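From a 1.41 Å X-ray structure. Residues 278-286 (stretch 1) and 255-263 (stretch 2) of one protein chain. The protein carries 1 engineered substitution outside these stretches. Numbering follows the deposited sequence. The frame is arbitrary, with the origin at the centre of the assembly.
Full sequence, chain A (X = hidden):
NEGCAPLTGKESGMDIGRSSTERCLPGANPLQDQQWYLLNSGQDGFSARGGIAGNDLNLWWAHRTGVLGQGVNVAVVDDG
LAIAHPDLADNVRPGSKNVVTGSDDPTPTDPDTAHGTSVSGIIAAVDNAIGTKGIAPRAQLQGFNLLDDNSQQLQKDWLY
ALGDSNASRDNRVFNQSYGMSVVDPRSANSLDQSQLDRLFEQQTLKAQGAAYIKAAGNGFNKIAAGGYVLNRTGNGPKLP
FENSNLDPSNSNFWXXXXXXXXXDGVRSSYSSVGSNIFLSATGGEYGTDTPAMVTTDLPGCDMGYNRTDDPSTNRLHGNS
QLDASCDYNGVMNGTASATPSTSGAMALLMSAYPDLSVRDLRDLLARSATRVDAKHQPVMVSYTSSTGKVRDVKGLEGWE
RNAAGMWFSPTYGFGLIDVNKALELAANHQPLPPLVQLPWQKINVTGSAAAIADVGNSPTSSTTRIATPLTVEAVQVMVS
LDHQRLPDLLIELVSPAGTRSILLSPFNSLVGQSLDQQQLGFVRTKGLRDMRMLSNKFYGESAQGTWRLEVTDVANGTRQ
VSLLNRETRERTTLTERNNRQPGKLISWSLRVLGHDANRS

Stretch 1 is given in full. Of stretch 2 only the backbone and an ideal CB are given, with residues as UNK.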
# COMPACT_ATOMS: atom_id res chain seq x y z
N PHE A 278 -4.24 -6.87 4.52
CA PHE A 278 -5.58 -7.11 5.05
C PHE A 278 -6.35 -8.10 4.18
O PHE A 278 -7.01 -9.01 4.70
CB PHE A 278 -6.35 -5.79 5.21
CG PHE A 278 -7.58 -5.92 6.07
CD1 PHE A 278 -7.46 -5.88 7.45
CD2 PHE A 278 -8.84 -6.10 5.50
CE1 PHE A 278 -8.59 -6.01 8.26
CE2 PHE A 278 -9.98 -6.23 6.31
CZ PHE A 278 -9.84 -6.19 7.69
N LEU A 279 -6.27 -7.93 2.86
CA LEU A 279 -6.98 -8.76 1.90
C LEU A 279 -6.14 -8.96 0.65
O LEU A 279 -5.26 -8.14 0.33
CB LEU A 279 -8.32 -8.11 1.50
CG LEU A 279 -9.42 -7.98 2.55
CD1 LEU A 279 -10.40 -6.94 2.11
CD2 LEU A 279 -10.09 -9.33 2.77
N SER A 280 -6.46 -10.03 -0.07
CA SER A 280 -6.02 -10.26 -1.44
C SER A 280 -7.13 -9.84 -2.40
O SER A 280 -8.31 -10.10 -2.16
CB SER A 280 -5.73 -11.75 -1.62
OG SER A 280 -5.35 -12.07 -2.95
N ALA A 281 -6.76 -9.18 -3.49
CA ALA A 281 -7.71 -8.88 -4.54
C ALA A 281 -7.06 -9.06 -5.89
O ALA A 281 -5.85 -9.23 -5.99
CB ALA A 281 -8.31 -7.47 -4.34
N THR A 282 -7.88 -9.02 -6.93
CA THR A 282 -7.47 -9.34 -8.29
C THR A 282 -6.50 -8.33 -8.90
O THR A 282 -6.79 -7.14 -8.96
CB THR A 282 -8.70 -9.47 -9.19
OG1 THR A 282 -9.58 -8.37 -8.92
CG2 THR A 282 -9.45 -10.73 -8.85
N GLY A 283 -5.35 -8.82 -9.34
CA GLY A 283 -4.37 -8.00 -10.05
C GLY A 283 -3.77 -8.66 -11.29
O GLY A 283 -3.26 -7.96 -12.15
N GLY A 284 -3.82 -9.99 -11.38
CA GLY A 284 -3.34 -10.69 -12.56
C GLY A 284 -1.83 -10.70 -12.70
O GLY A 284 -1.09 -10.47 -11.73
N GLU A 285 -1.38 -11.00 -13.92
CA GLU A 285 0.03 -11.08 -14.24
C GLU A 285 0.34 -9.94 -15.21
O GLU A 285 0.41 -8.81 -14.75
CB GLU A 285 0.41 -12.47 -14.75
CG GLU A 285 0.34 -13.54 -13.65
CD GLU A 285 1.42 -13.38 -12.57
OE1 GLU A 285 2.44 -12.72 -12.83
OE2 GLU A 285 1.23 -13.93 -11.46
N TYR A 286 0.49 -10.21 -16.51
CA TYR A 286 0.90 -9.16 -17.46
C TYR A 286 0.00 -9.01 -18.68
O TYR A 286 0.13 -8.03 -19.41
CB TYR A 286 2.37 -9.34 -17.86
CG TYR A 286 3.29 -9.16 -16.68
CD1 TYR A 286 3.79 -7.90 -16.35
CD2 TYR A 286 3.65 -10.25 -15.88
CE1 TYR A 286 4.63 -7.73 -15.24
CE2 TYR A 286 4.47 -10.09 -14.77
CZ TYR A 286 4.97 -8.83 -14.46
OH TYR A 286 5.78 -8.67 -13.37
N UNK A 255 -4.86 2.83 6.36
CA UNK A 255 -4.76 2.17 5.07
C UNK A 255 -5.14 0.71 5.17
O UNK A 255 -4.59 -0.02 6.01
CB UNK A 255 -3.34 2.31 4.51
N UNK A 256 -6.08 0.30 4.32
CA UNK A 256 -6.37 -1.11 4.10
C UNK A 256 -5.42 -1.57 3.00
O UNK A 256 -5.60 -1.20 1.83
CB UNK A 256 -7.83 -1.35 3.73
N UNK A 257 -4.41 -2.34 3.37
CA UNK A 257 -3.33 -2.72 2.45
C UNK A 257 -3.66 -4.04 1.76
O UNK A 257 -4.06 -5.01 2.41
CB UNK A 257 -2.00 -2.83 3.20
N UNK A 258 -3.51 -4.07 0.43
CA UNK A 258 -3.92 -5.25 -0.35
C UNK A 258 -2.81 -5.84 -1.19
O UNK A 258 -2.02 -5.12 -1.81
CB UNK A 258 -5.09 -4.89 -1.27
N UNK A 259 -2.77 -7.17 -1.21
CA UNK A 259 -1.91 -7.90 -2.12
C UNK A 259 -2.68 -8.31 -3.38
O UNK A 259 -3.92 -8.26 -3.42
CB UNK A 259 -1.32 -9.13 -1.42
N UNK A 260 -1.94 -8.72 -4.41
CA UNK A 260 -2.54 -9.05 -5.70
C UNK A 260 -2.59 -10.56 -5.92
O UNK A 260 -1.61 -11.28 -5.64
CB UNK A 260 -1.76 -8.38 -6.83
N UNK A 261 -3.72 -10.99 -6.47
CA UNK A 261 -3.97 -12.39 -6.85
C UNK A 261 -4.08 -12.50 -8.37
O UNK A 261 -4.61 -11.60 -9.03
CB UNK A 261 -5.24 -12.92 -6.18
N UNK A 262 -3.57 -13.60 -8.92
CA UNK A 262 -3.71 -13.84 -10.36
C UNK A 262 -4.90 -14.73 -10.71
O UNK A 262 -5.63 -15.21 -9.83
CB UNK A 262 -2.43 -14.47 -10.90
N UNK A 263 -5.13 -14.92 -12.01
CA UNK A 263 -6.28 -15.68 -12.48
C UNK A 263 -6.25 -17.17 -12.14
O UNK A 263 -7.27 -17.85 -12.28
CB UNK A 263 -6.39 -15.52 -14.00

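The two stretches run side by side as parallel strands, and their backbones are joined by a ladder of hydrogen bonds that would form with almost any residue; side-chain preferences must be read from what stretch 1 offers near each CB.

Position 255 has an ideal CB with nothing of stretch 1 within 5.5 Å, so the visible atoms set no preference. It is Asn255, whose amide is satisfied elsewhere in the structure.

At 256 the CA-to-CB bond points sideways, with the CB of Phe278 4.9 Å from the ideal CB. Phe278 and Leu279 offer hydrocarbon here, so a branched or flexible apolar chain, such as leucine, isoleucine or methionine, would suit. The residue is Leu256. With chi1 and chi2 both t, its end comes nearer than its CB: CD2 lies 3.7 Å from Phe278 CB and 4.3 Å from Leu279 CD1.

Position 257 also points sideways, and its backbone does the main work: its O accepts a hydrogen bond from Phe278 N at 2.8 Å, nearly linear at 175°. Extended phi/psi angles of -92/132 suit a beta-branched residue, among others. It is Val257, whose side chain comes no closer than 4.9 Å, from CB to Phe278 N.

Position 258 pairs with Leu279, and their side chains share the face that also carries Ala281. Small to medium apolar residues, such as valine, alanine or isoleucine, fit such surroundings. Val258 is found, in the m rotamer; its CA also makes a CA-H...O contact of 3.3 Å with Leu279 O.

On the opposite face, 259 pairs with Ser280. The hydroxyl of Ser280 lies nearby on this face, so a small polar side chain such as serine or threonine could join it, directly or through water; alanine would also fit. Ser259 N donates to Leu279 O at 3.1 Å, and Ser259 O accepts from Ala281 N at 3.0 Å. The two serines are linked through a water, which donates to Ser259 OG at 2.9 Å and lies 2.7 Å from Ser280 OG.

The ideal CB of 260 lies 4.2 Å from Gly283 CA, beside the segment that follows the strand. A CB on Gly283 would clash with the CB of this position, so glycine there leaves room for a small residue such as alanine or serine. Ala260 fits; an ideal CB on Gly283 would lie 2.8 Å from Ala260 CB.

At 261 the CB lies over Ser280 and Ala281 O, beside Thr282 on the same face. A medium or large apolar chain could cover this surface. Leu261 does so, with CB 3.4 Å from Ser280 OG. Its N donates to Ala281 O at 2.8 Å, while its O accepts from both Gly283 N at 2.9 Å and Gly284 N at 3.0 Å, tying the start of that segment to the strand.

Past the strand, the ideal CB of 262 is 3.7 Å from Glu285 OE2. A carboxylate asks for a donor, and this one lies close to the CB, so a short donor suits: asparagine, serine or threonine. Asn262, with chi1 p, gives ND2 to Glu285 OE2 at 3.0 Å in a straight bond of 180°.

Nothing of stretch 1 lies within 5.5 Å of the ideal CB of 263, so stretch 1 does not discriminate. It is Ala263.

Stretch 2, residues 255-263: NLVVSALNA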
# COMPACT_ATOMS: atom_id res chain seq x y z
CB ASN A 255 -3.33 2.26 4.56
CG ASN A 255 -3.02 3.58 3.91
OD1 ASN A 255 -3.89 4.18 3.28
ND2 ASN A 255 -1.77 4.05 4.05
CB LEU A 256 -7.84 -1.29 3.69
CG LEU A 256 -8.43 -2.70 3.71
CD1 LEU A 256 -9.94 -2.66 3.56
CD2 LEU A 256 -7.82 -3.56 2.61
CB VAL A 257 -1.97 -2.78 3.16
CG1 VAL A 257 -0.86 -3.05 2.17
CG2 VAL A 257 -1.67 -1.46 3.89
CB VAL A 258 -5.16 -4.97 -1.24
CG1 VAL A 258 -6.33 -4.54 -0.39
CG2 VAL A 258 -4.86 -3.93 -2.29
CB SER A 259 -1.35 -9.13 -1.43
OG SER A 259 -2.38 -10.03 -1.06
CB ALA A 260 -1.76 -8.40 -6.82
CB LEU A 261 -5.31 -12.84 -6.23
CG LEU A 261 -5.68 -14.31 -6.40
CD1 LEU A 261 -5.56 -15.03 -5.07
CD2 LEU A 261 -7.08 -14.46 -7.00
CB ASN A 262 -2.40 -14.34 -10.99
CG ASN A 262 -2.02 -15.74 -10.55
OD1 ASN A 262 -2.87 -16.56 -10.21
ND2 ASN A 262 -0.73 -16.03 -10.61
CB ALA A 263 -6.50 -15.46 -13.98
O HOH W 1 -2.68 -12.03 -3.12
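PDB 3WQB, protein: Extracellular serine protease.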